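Local coordinates for protein Phl p 3 allergen (Phleum pratense, PDB 3FT1) that is a major grass pollen allergen recognised by IgE and, being akin to the C-terminal domain of beta-expansins, may bind plant cell-wall polysaccharides, at residues A[4-9]-A[19-24]; A[8-13]-A[87-92]; A[15-20]-A[59-64]; A[26-31]-A[69-74]; A[65-70]-A[80-85]. One frame throughout, in Å; residues are numbered along the deposited sequence.

Contact 1: residues A[4-9]-A[19-24]; sequences VTFTVQ and LDIKYT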
# COMPACT_ATOMS: atom_id res chain seq x y z
N VAL A 4 -1.92 -10.09 1.21
CA VAL A 4 -1.12 -8.92 1.55
C VAL A 4 -1.46 -8.40 2.94
O VAL A 4 -2.60 -8.50 3.37
CB VAL A 4 -1.30 -7.80 0.51
CG1 VAL A 4 -2.72 -7.25 0.54
CG2 VAL A 4 -0.29 -6.69 0.73
N THR A 5 -0.46 -7.88 3.63
CA THR A 5 -0.69 -7.10 4.84
C THR A 5 0.07 -5.79 4.72
O THR A 5 1.11 -5.73 4.05
CB THR A 5 -0.25 -7.83 6.14
OG1 THR A 5 1.16 -8.09 6.10
CG2 THR A 5 -1.02 -9.15 6.33
N PHE A 6 -0.47 -4.75 5.34
CA PHE A 6 0.15 -3.43 5.36
C PHE A 6 0.31 -3.06 6.82
O PHE A 6 -0.68 -2.96 7.53
CB PHE A 6 -0.80 -2.38 4.77
CG PHE A 6 -1.17 -2.60 3.32
CD1 PHE A 6 -0.57 -1.86 2.31
CD2 PHE A 6 -2.16 -3.51 2.97
CE1 PHE A 6 -0.92 -2.03 0.99
CE2 PHE A 6 -2.52 -3.69 1.64
CZ PHE A 6 -1.91 -2.96 0.66
N THR A 7 1.54 -2.86 7.27
CA THR A 7 1.78 -2.42 8.64
C THR A 7 2.33 -1.01 8.64
O THR A 7 3.35 -0.73 8.03
CB THR A 7 2.76 -3.34 9.37
OG1 THR A 7 2.28 -4.69 9.29
CG2 THR A 7 2.91 -2.93 10.84
N VAL A 8 1.63 -0.11 9.33
CA VAL A 8 2.05 1.28 9.39
C VAL A 8 3.25 1.42 10.33
O VAL A 8 3.18 1.05 11.51
CB VAL A 8 0.92 2.18 9.87
CG1 VAL A 8 1.43 3.61 10.06
CG2 VAL A 8 -0.23 2.15 8.88
N GLN A 9 4.34 1.94 9.79
CA GLN A 9 5.60 2.01 10.53
C GLN A 9 5.79 3.35 11.20
O GLN A 9 5.32 4.38 10.70
CB GLN A 9 6.78 1.76 9.58
CG GLN A 9 6.69 0.43 8.86
CD GLN A 9 6.79 -0.73 9.82
OE1 GLN A 9 5.80 -1.39 10.13
NE2 GLN A 9 8.00 -0.96 10.32
N LEU A 19 5.20 2.05 5.02
CA LEU A 19 4.46 0.79 5.12
C LEU A 19 5.35 -0.41 4.93
O LEU A 19 6.05 -0.52 3.92
CB LEU A 19 3.35 0.74 4.07
CG LEU A 19 2.26 1.80 4.17
CD1 LEU A 19 1.37 1.73 2.94
CD2 LEU A 19 1.46 1.60 5.45
N ASP A 20 5.30 -1.30 5.92
CA ASP A 20 5.81 -2.65 5.76
C ASP A 20 4.73 -3.43 5.04
O ASP A 20 3.70 -3.78 5.61
CB ASP A 20 6.09 -3.28 7.12
CG ASP A 20 6.65 -4.69 7.02
OD1 ASP A 20 6.96 -5.13 5.89
OD2 ASP A 20 6.79 -5.35 8.06
N ILE A 21 4.96 -3.69 3.76
CA ILE A 21 3.99 -4.41 2.96
C ILE A 21 4.52 -5.83 2.79
O ILE A 21 5.63 -6.02 2.29
CB ILE A 21 3.77 -3.74 1.58
CG1 ILE A 21 3.27 -2.30 1.76
CG2 ILE A 21 2.80 -4.55 0.73
CD1 ILE A 21 3.13 -1.51 0.47
N LYS A 22 3.74 -6.81 3.22
CA LYS A 22 4.09 -8.20 3.04
C LYS A 22 3.20 -8.77 1.95
O LYS A 22 2.00 -8.97 2.15
CB LYS A 22 3.91 -8.97 4.35
CG LYS A 22 4.98 -8.62 5.38
CD LYS A 22 6.31 -9.27 4.98
CE LYS A 22 7.42 -8.98 5.97
NZ LYS A 22 7.90 -7.58 5.89
N TYR A 23 3.80 -9.01 0.79
CA TYR A 23 3.08 -9.41 -0.40
C TYR A 23 3.44 -10.85 -0.69
O TYR A 23 4.62 -11.21 -0.75
CB TYR A 23 3.51 -8.52 -1.57
CG TYR A 23 2.97 -8.91 -2.94
CD1 TYR A 23 1.83 -8.31 -3.44
CD2 TYR A 23 3.63 -9.85 -3.73
CE1 TYR A 23 1.34 -8.64 -4.70
CE2 TYR A 23 3.14 -10.19 -4.99
CZ TYR A 23 2.00 -9.58 -5.46
OH TYR A 23 1.50 -9.89 -6.70
N THR A 24 2.42 -11.68 -0.85
CA THR A 24 2.60 -13.10 -1.07
C THR A 24 1.86 -13.52 -2.33
O THR A 24 0.63 -13.49 -2.37
CB THR A 24 2.01 -13.92 0.09
OG1 THR A 24 2.56 -13.46 1.33
CG2 THR A 24 2.32 -15.38 -0.08
O HOH W 1 2.70 -6.14 6.96
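Residues 4-9 and 19-24 run antiparallel, and their two faces show how one strand pair can be apolar on one face and hydrated on the other. V4, F6 and V8 pack tightly against I21 and L19. I21 lies beside F6; F6 CG and I21 CG1 both stand beside their backbone N, and I21 CG1 comes to 3.9 Å from F6 CD1. L19 crosses F6 obliquely, its CD1 meeting the edge of the ring. Its other methyl, CD2, reaches V8 CG2 at 3.9 Å. F67 and F69 close over this layer from the facing strand.

The T5, T7, D20 and K22 face is looser and polar. T5 OG1, in the crowded position between N and the carbonyl carbon (chi1 61°), and T7 OG1 share a water that also donates to D20 O; T7 OG1 bonds T92 OG1 besides. D20 CG stands anti to its backbone N, so OD1 can offer its syn lone pair to K22 NZ at 2.6 Å. K22 bends at chi2 and chi4 to get there.

Backbone bonds couple T5 with K22 and T7 with D20. T7 N meets D20 O at 2.9 Å but from 27° above the carbonyl plane, whereas D20 N approaches T7 O in plane. Such a two-faced antiparallel hairpin is typical of the beta-sandwich of expansin C-terminal domains.

Contact 2: residues A[8-13]-A[87-92]; sequences VQKGSD and FSIGKT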
# COMPACT_ATOMS: atom_id res chain seq x y z
N VAL A 8 1.63 -0.11 9.33
CA VAL A 8 2.05 1.28 9.39
C VAL A 8 3.25 1.42 10.33
O VAL A 8 3.18 1.05 11.51
CB VAL A 8 0.92 2.18 9.87
CG1 VAL A 8 1.43 3.61 10.06
CG2 VAL A 8 -0.23 2.15 8.88
N GLN A 9 4.34 1.94 9.79
CA GLN A 9 5.60 2.01 10.53
C GLN A 9 5.79 3.35 11.20
O GLN A 9 5.32 4.38 10.70
CB GLN A 9 6.78 1.76 9.58
CG GLN A 9 6.69 0.43 8.86
CD GLN A 9 6.79 -0.73 9.82
OE1 GLN A 9 5.80 -1.39 10.13
NE2 GLN A 9 8.00 -0.96 10.32
N LYS A 10 6.50 3.35 12.33
CA LYS A 10 6.85 4.59 12.99
C LYS A 10 7.56 5.47 11.97
O LYS A 10 8.36 4.98 11.16
CB LYS A 10 7.75 4.35 14.21
CG LYS A 10 7.82 5.56 15.14
CD LYS A 10 8.67 5.32 16.37
CE LYS A 10 8.47 6.44 17.39
NZ LYS A 10 8.22 7.75 16.71
N GLY A 11 7.26 6.77 12.01
CA GLY A 11 7.77 7.70 11.02
C GLY A 11 6.67 8.15 10.08
O GLY A 11 6.81 9.15 9.38
N SER A 12 5.58 7.39 10.06
CA SER A 12 4.40 7.78 9.32
C SER A 12 3.75 8.97 10.02
O SER A 12 3.85 9.10 11.23
CB SER A 12 3.41 6.62 9.25
OG SER A 12 3.92 5.56 8.48
N ASP A 13 3.09 9.82 9.24
CA ASP A 13 2.32 10.94 9.77
C ASP A 13 1.27 11.33 8.72
O ASP A 13 1.19 10.68 7.67
CB ASP A 13 3.24 12.11 10.18
CG ASP A 13 3.98 12.72 9.00
OD1 ASP A 13 3.35 13.08 8.00
OD2 ASP A 13 5.22 12.86 9.10
N PHE A 87 -5.14 6.37 10.31
CA PHE A 87 -4.40 5.14 10.54
C PHE A 87 -3.55 5.24 11.80
O PHE A 87 -3.31 6.33 12.33
CB PHE A 87 -3.51 4.82 9.35
CG PHE A 87 -2.59 5.94 8.97
CD1 PHE A 87 -1.40 6.12 9.66
CD2 PHE A 87 -2.90 6.80 7.94
CE1 PHE A 87 -0.53 7.15 9.32
CE2 PHE A 87 -2.05 7.84 7.58
CZ PHE A 87 -0.86 8.01 8.28
N SER A 88 -3.06 4.10 12.27
CA SER A 88 -2.38 4.04 13.56
C SER A 88 -1.02 3.36 13.46
O SER A 88 -0.88 2.32 12.80
CB SER A 88 -3.29 3.35 14.58
OG SER A 88 -2.74 3.43 15.88
N ILE A 89 -0.01 3.98 14.06
CA ILE A 89 1.36 3.49 14.02
C ILE A 89 1.41 2.10 14.64
O ILE A 89 0.95 1.90 15.76
CB ILE A 89 2.30 4.40 14.84
CG1 ILE A 89 2.27 5.84 14.30
CG2 ILE A 89 3.72 3.84 14.84
CD1 ILE A 89 2.50 5.95 12.81
N GLY A 90 1.97 1.15 13.91
CA GLY A 90 2.14 -0.20 14.42
C GLY A 90 0.99 -1.15 14.15
O GLY A 90 1.06 -2.33 14.47
N LYS A 91 -0.09 -0.63 13.56
CA LYS A 91 -1.24 -1.47 13.27
C LYS A 91 -1.11 -2.08 11.89
O LYS A 91 -0.53 -1.48 10.98
CB LYS A 91 -2.54 -0.68 13.38
CG LYS A 91 -3.78 -1.49 13.08
CD LYS A 91 -5.04 -0.75 13.53
CE LYS A 91 -6.30 -1.52 13.12
NZ LYS A 91 -7.54 -0.82 13.57
N THR A 92 -1.64 -3.28 11.74
CA THR A 92 -1.62 -3.96 10.47
C THR A 92 -3.02 -3.99 9.87
O THR A 92 -4.00 -4.30 10.55
CB THR A 92 -1.07 -5.39 10.61
OG1 THR A 92 0.32 -5.30 10.96
CG2 THR A 92 -1.20 -6.16 9.29
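Two type II beta turns, Q9 to S12 and S88 to K91, lie against each other where the loops leave the sheet of this beta-sandwich domain. Each has glycine, G11 or G90, as its third residue at positive phi. V8 joins them through its backbone: V8 N points nearly along the C=O axis of K91, and G90 N donates to V8 O at 2.7 Å.

The side chains then settle by torsion. V8 holds CG1 anti to its backbone N (chi1 175°), which sends this methyl between I89 and F87, 3.8 Å from I89 CD1. I89 bends at chi2 (-52°), so that CD1 also reaches S12 CB at 3.7 Å while CG2 lies against K10 CA. S12 turns OG beside its own backbone N and donates it to Q9 O, which takes S12 N as well; two donors from one residue thus grip that carbonyl and fix the turn. The same OG accepts V18 N, tying the turn to strand 16-24.

F87 keeps its CG in the crowded position between N and the carbonyl carbon (chi1 55°). Its ring thereby crosses V8 at about a right angle and lays its edge, in plane, toward the backbone of D13, with CZ 3.4 Å from D13 O.

Contact 3: residues A[15-20]-A[59-64]; sequences KKLVLD and KPLVGP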
# COMPACT_ATOMS: atom_id res chain seq x y z
N LYS A 15 1.15 13.31 6.44
CA LYS A 15 1.71 13.59 5.11
C LYS A 15 2.64 12.49 4.61
O LYS A 15 3.31 12.64 3.59
CB LYS A 15 2.48 14.91 5.13
CG LYS A 15 1.59 16.14 5.32
CD LYS A 15 2.39 17.36 5.75
CE LYS A 15 3.24 17.90 4.62
NZ LYS A 15 3.90 19.19 4.99
N LYS A 16 2.71 11.38 5.34
CA LYS A 16 3.71 10.37 5.00
C LYS A 16 3.29 8.99 5.45
O LYS A 16 3.05 8.76 6.64
CB LYS A 16 5.05 10.75 5.64
CG LYS A 16 6.21 9.82 5.31
CD LYS A 16 7.49 10.41 5.87
CE LYS A 16 8.61 9.40 5.95
NZ LYS A 16 9.81 10.02 6.58
N LEU A 17 3.19 8.06 4.51
CA LEU A 17 2.93 6.67 4.85
C LEU A 17 4.19 5.85 4.67
O LEU A 17 4.73 5.79 3.59
CB LEU A 17 1.83 6.09 3.96
CG LEU A 17 0.39 6.25 4.42
CD1 LEU A 17 -0.56 5.72 3.35
CD2 LEU A 17 0.17 5.52 5.75
N VAL A 18 4.64 5.23 5.76
CA VAL A 18 5.75 4.30 5.70
C VAL A 18 5.16 2.94 6.01
O VAL A 18 4.65 2.72 7.12
CB VAL A 18 6.83 4.63 6.75
CG1 VAL A 18 8.00 3.69 6.61
CG2 VAL A 18 7.28 6.08 6.61
N LEU A 19 5.20 2.05 5.02
CA LEU A 19 4.46 0.79 5.12
C LEU A 19 5.35 -0.41 4.93
O LEU A 19 6.05 -0.52 3.92
CB LEU A 19 3.35 0.74 4.07
CG LEU A 19 2.26 1.80 4.17
CD1 LEU A 19 1.37 1.73 2.94
CD2 LEU A 19 1.46 1.60 5.45
N ASP A 20 5.30 -1.30 5.92
CA ASP A 20 5.81 -2.65 5.76
C ASP A 20 4.73 -3.43 5.04
O ASP A 20 3.70 -3.78 5.61
CB ASP A 20 6.09 -3.28 7.12
CG ASP A 20 6.65 -4.69 7.02
OD1 ASP A 20 6.96 -5.13 5.89
OD2 ASP A 20 6.79 -5.35 8.06
N LYS A 59 0.94 17.78 1.27
CA LYS A 59 -0.29 18.02 2.00
C LYS A 59 -0.76 16.74 2.67
O LYS A 59 -0.35 15.65 2.28
CB LYS A 59 -1.37 18.54 1.06
CG LYS A 59 -1.12 19.96 0.61
CD LYS A 59 -1.83 20.28 -0.68
CE LYS A 59 -1.46 21.67 -1.17
NZ LYS A 59 -1.78 21.85 -2.61
N PRO A 60 -1.62 16.86 3.70
CA PRO A 60 -2.08 15.63 4.34
C PRO A 60 -2.73 14.69 3.34
O PRO A 60 -3.45 15.11 2.44
CB PRO A 60 -3.10 16.14 5.37
CG PRO A 60 -2.64 17.53 5.68
CD PRO A 60 -2.11 18.07 4.38
N LEU A 61 -2.45 13.40 3.50
CA LEU A 61 -3.00 12.38 2.64
C LEU A 61 -4.48 12.19 2.95
O LEU A 61 -4.92 12.29 4.10
CB LEU A 61 -2.23 11.08 2.81
CG LEU A 61 -0.75 11.16 2.43
CD1 LEU A 61 0.02 9.98 2.99
CD2 LEU A 61 -0.59 11.22 0.93
N VAL A 62 -5.27 11.94 1.91
CA VAL A 62 -6.70 11.79 2.07
C VAL A 62 -7.10 10.34 1.84
O VAL A 62 -6.94 9.81 0.73
CB VAL A 62 -7.46 12.71 1.11
CG1 VAL A 62 -8.94 12.46 1.18
CG2 VAL A 62 -7.14 14.18 1.42
N GLY A 63 -7.61 9.70 2.89
CA GLY A 63 -8.05 8.32 2.83
C GLY A 63 -9.55 8.19 2.81
O GLY A 63 -10.26 9.20 2.80
N PRO A 64 -10.06 6.95 2.84
CA PRO A 64 -9.26 5.72 2.94
C PRO A 64 -8.40 5.49 1.70
O PRO A 64 -8.72 5.95 0.60
CB PRO A 64 -10.30 4.62 3.09
CG PRO A 64 -11.58 5.20 2.61
CD PRO A 64 -11.51 6.68 2.85
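K15 N, the amide that opens residues 15-20, is held by a single bond, donated to D13 OD1. A backbone bond of K15 with S57 places the start of the strand beside strand 52-56. No hydrogen bond passes between 15-20 and 59-64, which leaves carbon contacts, part with backbone and part between L17 and L61. They lie at one end of the beta-sandwich, where strand 16-24 starts and the loop between strands 52-56 and 65-71 comes alongside.

The long chain of K15 provides the outer half. With chi1 at -68°, CG is set against the K59-P60 peptide, K15 CG being 3.6 Å from K59 C. The bend at chi3 comes further out, where CE lies near K59 N.

L61 provides the inner half and is buried. Its CB points toward the strand, and with CG beside the backbone N (chi1 -62°) CD1 does the touching. That methyl rests over the K15-K16 peptide, 3.8 Å from K16 N. The tip therefore covers backbone as much as side chain, while Q37 packs on L61 from another loop.

L17 is buried and also touches F87 and V55. It crosses L61 obliquely, branch point to methyl, with L17 CG 4.0 Å from L61 CD1.

Contact 4: residues A[26-31]-A[69-74]; sequences PGDSLA and FMSKGG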
# COMPACT_ATOMS: atom_id res chain seq x y z
N PRO A 26 2.57 -16.87 -4.93
CA PRO A 26 3.48 -17.99 -5.21
C PRO A 26 4.26 -17.80 -6.51
O PRO A 26 3.67 -17.53 -7.56
CB PRO A 26 2.54 -19.19 -5.32
CG PRO A 26 1.37 -18.83 -4.48
CD PRO A 26 1.20 -17.33 -4.62
N GLY A 27 5.58 -17.93 -6.43
CA GLY A 27 6.44 -17.87 -7.59
C GLY A 27 6.60 -16.47 -8.16
O GLY A 27 7.13 -16.31 -9.26
N ASP A 28 6.14 -15.47 -7.43
CA ASP A 28 6.14 -14.09 -7.93
C ASP A 28 6.57 -13.17 -6.80
O ASP A 28 6.70 -13.59 -5.65
CB ASP A 28 4.72 -13.72 -8.38
CG ASP A 28 4.71 -12.71 -9.55
OD1 ASP A 28 5.74 -12.07 -9.83
OD2 ASP A 28 3.63 -12.57 -10.17
N SER A 29 6.80 -11.90 -7.12
CA SER A 29 7.15 -10.93 -6.10
C SER A 29 6.66 -9.56 -6.52
O SER A 29 6.30 -9.35 -7.67
CB SER A 29 8.66 -10.90 -5.85
OG SER A 29 9.37 -10.53 -7.03
N LEU A 30 6.63 -8.64 -5.58
CA LEU A 30 6.12 -7.30 -5.84
C LEU A 30 7.14 -6.51 -6.66
O LEU A 30 8.34 -6.56 -6.39
CB LEU A 30 5.88 -6.61 -4.50
CG LEU A 30 4.96 -5.41 -4.40
CD1 LEU A 30 3.69 -5.62 -5.20
CD2 LEU A 30 4.66 -5.16 -2.92
N ALA A 31 6.65 -5.80 -7.67
CA ALA A 31 7.49 -4.93 -8.49
C ALA A 31 7.19 -3.46 -8.22
O ALA A 31 8.10 -2.65 -8.00
CB ALA A 31 7.31 -5.24 -9.97
N PHE A 69 -1.03 -2.89 -7.00
CA PHE A 69 0.18 -3.69 -7.06
C PHE A 69 0.42 -4.20 -8.48
O PHE A 69 -0.51 -4.61 -9.16
CB PHE A 69 0.06 -4.91 -6.15
CG PHE A 69 -0.02 -4.58 -4.68
CD1 PHE A 69 1.13 -4.35 -3.95
CD2 PHE A 69 -1.24 -4.50 -4.03
CE1 PHE A 69 1.07 -4.05 -2.61
CE2 PHE A 69 -1.30 -4.19 -2.69
CZ PHE A 69 -0.14 -3.97 -1.98
N MET A 70 1.69 -4.20 -8.88
CA MET A 70 2.12 -4.91 -10.08
C MET A 70 3.24 -5.85 -9.67
O MET A 70 4.24 -5.42 -9.10
CB MET A 70 2.63 -3.93 -11.14
CG MET A 70 1.52 -3.19 -11.86
SD MET A 70 0.58 -4.30 -12.93
CE MET A 70 1.85 -4.86 -14.05
N SER A 71 3.06 -7.14 -9.93
CA SER A 71 4.08 -8.13 -9.60
C SER A 71 5.16 -8.16 -10.69
O SER A 71 4.95 -7.62 -11.78
CB SER A 71 3.47 -9.52 -9.46
OG SER A 71 3.20 -10.10 -10.73
N LYS A 72 6.30 -8.77 -10.38
CA LYS A 72 7.35 -8.94 -11.38
C LYS A 72 6.81 -9.73 -12.57
O LYS A 72 7.19 -9.48 -13.71
CB LYS A 72 8.57 -9.66 -10.79
CG LYS A 72 9.69 -8.74 -10.34
CD LYS A 72 9.48 -8.25 -8.92
CE LYS A 72 10.57 -7.26 -8.52
NZ LYS A 72 11.94 -7.83 -8.71
N GLY A 73 5.94 -10.68 -12.28
CA GLY A 73 5.33 -11.51 -13.30
C GLY A 73 4.22 -10.83 -14.09
O GLY A 73 3.66 -11.42 -15.01
N GLY A 74 3.91 -9.59 -13.74
CA GLY A 74 2.93 -8.81 -14.46
C GLY A 74 1.51 -9.02 -14.00
O GLY A 74 0.56 -8.82 -14.76
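A short antiparallel pairing, L30 with S71, carries residues 26-31 past the end of strand 65-71, where a type I beta turn runs from S71 to G74. It lies at one end of the beta-sandwich, where strands 30-36 and 65-71 are neighbours. The pair is of the non-hydrogen-bonded kind, flanked by two backbone bonds. K72 N points nearly along the C=O axis of S29 at 2.8 Å from its O, and A31 N reaches M70 O, in the carbonyl plane, at the same distance.

D28 secures the turn with both carboxylate oxygens. OD1 offers its syn lone pair to G73 N at 2.8 Å, and also takes S29 N, which comes from 32° above the carboxylate plane. OD2 receives the S71 hydroxyl at 2.6 Å, likewise from above the plane. R25 NH1 forms a salt bridge with OD2, and M75 N bonds S71 OG, so the acid and the hydroxyl sit in a crowded polar network. Such surroundings would be expected to favour the ionised carboxylate.

K72 can be followed outward from the turn. Its CB stands 3.8 Å from D28 OD1, at the flank of the acid. CG and CD then pass the hydroxyl of S29, whose OG lies in the crowded position between N and the carbonyl carbon. Here packing is tight, CD being 3.0 Å from S29 OG. An unstaggered chi1 of -98° and a bend at chi2 lay the chain back across 28-31. CD and CE both lie beside L30 O, with K72 CE 3.2 Å from L30 O. Turned by a second bend at chi4, K72 NZ ends 4.1 Å from S29 OG.

Contact 5: residues A[65-70]-A[80-85]; sequences FNFRFM and DEVIPT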
# COMPACT_ATOMS: atom_id res chain seq x y z
N PHE A 65 -7.30 4.77 1.87
CA PHE A 65 -6.30 4.65 0.82
C PHE A 65 -6.45 3.38 -0.01
O PHE A 65 -6.68 2.31 0.53
CB PHE A 65 -4.91 4.73 1.43
CG PHE A 65 -4.69 5.98 2.25
CD1 PHE A 65 -4.62 7.21 1.63
CD2 PHE A 65 -4.56 5.91 3.63
CE1 PHE A 65 -4.43 8.36 2.38
CE2 PHE A 65 -4.37 7.06 4.38
CZ PHE A 65 -4.30 8.29 3.75
N ASN A 66 -6.31 3.52 -1.32
CA ASN A 66 -6.32 2.39 -2.26
C ASN A 66 -4.91 2.13 -2.75
O ASN A 66 -4.11 3.06 -2.88
CB ASN A 66 -7.23 2.71 -3.44
CG ASN A 66 -8.54 3.33 -2.99
OD1 ASN A 66 -9.39 2.65 -2.43
ND2 ASN A 66 -8.69 4.63 -3.21
N PHE A 67 -4.59 0.87 -3.02
CA PHE A 67 -3.25 0.48 -3.45
C PHE A 67 -3.31 -0.40 -4.69
O PHE A 67 -4.09 -1.35 -4.75
CB PHE A 67 -2.51 -0.24 -2.32
CG PHE A 67 -2.24 0.63 -1.13
CD1 PHE A 67 -1.08 1.38 -1.06
CD2 PHE A 67 -3.18 0.74 -0.11
CE1 PHE A 67 -0.84 2.22 0.03
CE2 PHE A 67 -2.94 1.57 0.98
CZ PHE A 67 -1.78 2.31 1.05
N ARG A 68 -2.49 -0.07 -5.68
CA ARG A 68 -2.37 -0.89 -6.88
C ARG A 68 -1.02 -1.56 -6.86
O ARG A 68 0.01 -0.89 -6.71
CB ARG A 68 -2.51 -0.06 -8.15
CG ARG A 68 -2.31 -0.88 -9.42
CD ARG A 68 -2.85 -0.16 -10.64
NE ARG A 68 -2.01 0.97 -11.01
CZ ARG A 68 -2.28 1.80 -12.02
NH1 ARG A 68 -3.38 1.63 -12.74
NH2 ARG A 68 -1.45 2.80 -12.29
N PHE A 69 -1.03 -2.89 -7.00
CA PHE A 69 0.18 -3.69 -7.06
C PHE A 69 0.42 -4.20 -8.48
O PHE A 69 -0.51 -4.61 -9.16
CB PHE A 69 0.06 -4.91 -6.15
CG PHE A 69 -0.02 -4.58 -4.68
CD1 PHE A 69 1.13 -4.35 -3.95
CD2 PHE A 69 -1.24 -4.50 -4.03
CE1 PHE A 69 1.07 -4.05 -2.61
CE2 PHE A 69 -1.30 -4.19 -2.69
CZ PHE A 69 -0.14 -3.97 -1.98
N MET A 70 1.69 -4.20 -8.88
CA MET A 70 2.12 -4.91 -10.08
C MET A 70 3.24 -5.85 -9.67
O MET A 70 4.24 -5.42 -9.10
CB MET A 70 2.63 -3.93 -11.14
CG MET A 70 1.52 -3.19 -11.86
SD MET A 70 0.58 -4.30 -12.93
CE MET A 70 1.85 -4.86 -14.05
N ASP A 80 -8.77 -1.96 -2.37
CA ASP A 80 -9.47 -0.70 -2.20
C ASP A 80 -9.78 -0.38 -0.74
O ASP A 80 -10.15 -1.25 0.04
CB ASP A 80 -10.76 -0.70 -3.03
CG ASP A 80 -10.49 -0.71 -4.53
OD1 ASP A 80 -10.11 0.34 -5.08
OD2 ASP A 80 -10.65 -1.78 -5.15
N GLU A 81 -9.61 0.90 -0.39
CA GLU A 81 -9.91 1.41 0.94
C GLU A 81 -9.36 0.50 2.04
O GLU A 81 -10.08 0.06 2.94
CB GLU A 81 -11.42 1.66 1.09
CG GLU A 81 -11.99 2.49 -0.06
CD GLU A 81 -13.31 3.16 0.27
OE1 GLU A 81 -13.95 2.76 1.27
OE2 GLU A 81 -13.70 4.09 -0.46
N VAL A 82 -8.07 0.24 1.95
CA VAL A 82 -7.38 -0.68 2.85
C VAL A 82 -6.96 -0.05 4.17
O VAL A 82 -6.97 -0.71 5.20
CB VAL A 82 -6.13 -1.27 2.18
CG1 VAL A 82 -5.42 -2.21 3.15
CG2 VAL A 82 -6.52 -1.99 0.91
N ILE A 83 -6.57 1.22 4.11
CA ILE A 83 -6.10 1.94 5.29
C ILE A 83 -6.90 3.24 5.45
O ILE A 83 -7.08 3.99 4.49
CB ILE A 83 -4.60 2.28 5.16
CG1 ILE A 83 -3.79 0.99 4.95
CG2 ILE A 83 -4.11 3.08 6.36
CD1 ILE A 83 -2.32 1.20 4.79
N PRO A 84 -7.40 3.49 6.67
CA PRO A 84 -8.23 4.68 6.87
C PRO A 84 -7.36 5.90 6.95
O PRO A 84 -6.16 5.77 7.19
CB PRO A 84 -8.87 4.43 8.23
CG PRO A 84 -7.86 3.60 8.96
CD PRO A 84 -7.17 2.75 7.92
N THR A 85 -7.94 7.07 6.75
CA THR A 85 -7.19 8.30 6.93
C THR A 85 -6.53 8.35 8.30
O THR A 85 -5.35 8.66 8.43
CB THR A 85 -8.10 9.51 6.76
OG1 THR A 85 -8.71 9.44 5.47
CG2 THR A 85 -7.32 10.80 6.89
O HOH W 2 -11.57 2.67 -4.17
O HOH W 3 -10.96 5.64 -1.25
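Backbone bonds form the first group. F65 N donates to I83 O at 2.7 Å, in the carbonyl plane, while V82 N meets F65 O nearly along its C=O axis. Between V82 and D80 the chain turns a corner at E81, which adopts positive phi (46°), so the hairpin of strands 65-71 and 76-83 is interrupted here.

A side-chain bond spans the corner. N66, with CG beside its backbone N, turns OD1 to the E81 amide, and E81 N lies 2.7 Å from N66 OD1, 30° out of the amide plane. Two waters extend the link: one donates to D80 OD1 and weakly to N66 OD1, the other accepts from N66 ND2 and donates to E81 OE2.

Apolar contacts make the third group. The F65 ring presents its edge, in plane, to I83 CB, 3.9 Å from F65 CD2. F67 crosses I83 at about a right angle, its CE2 lying 3.9 Å from I83 CD1, and V82 CB faces the edge of the same ring. L19 and F6 pack on F67 from the facing strands.

The chemistry implies a corner where two backbone bonds, the N66 OD1 to E81 N bond and apolar packing stand in for regular strand pairing: I83 N, buried here, has no hydrogen-bonding partner in the model.

The five contacts illustrate how a single chain with no helix folds into a two-layered beta-sandwich. Contact 1 comes first along the chain, and contact 2 closes a long loop, from the first strand's end to the last strand's start, within which contacts 3, 4 and 5 open and close. Contacts 1 and 3 share strand 16-24; contacts 4 and 5 share strand 65-71. Contacts 1 and 5, centres about 11 Å apart, face each other across the core, where F6 meets F67 and F69. Contacts 2 and 3 lie toward one end and contact 4 toward the other, about 25 and 23 Å away between centres. Loop contacts thus lie at both ends of a shared apolar core.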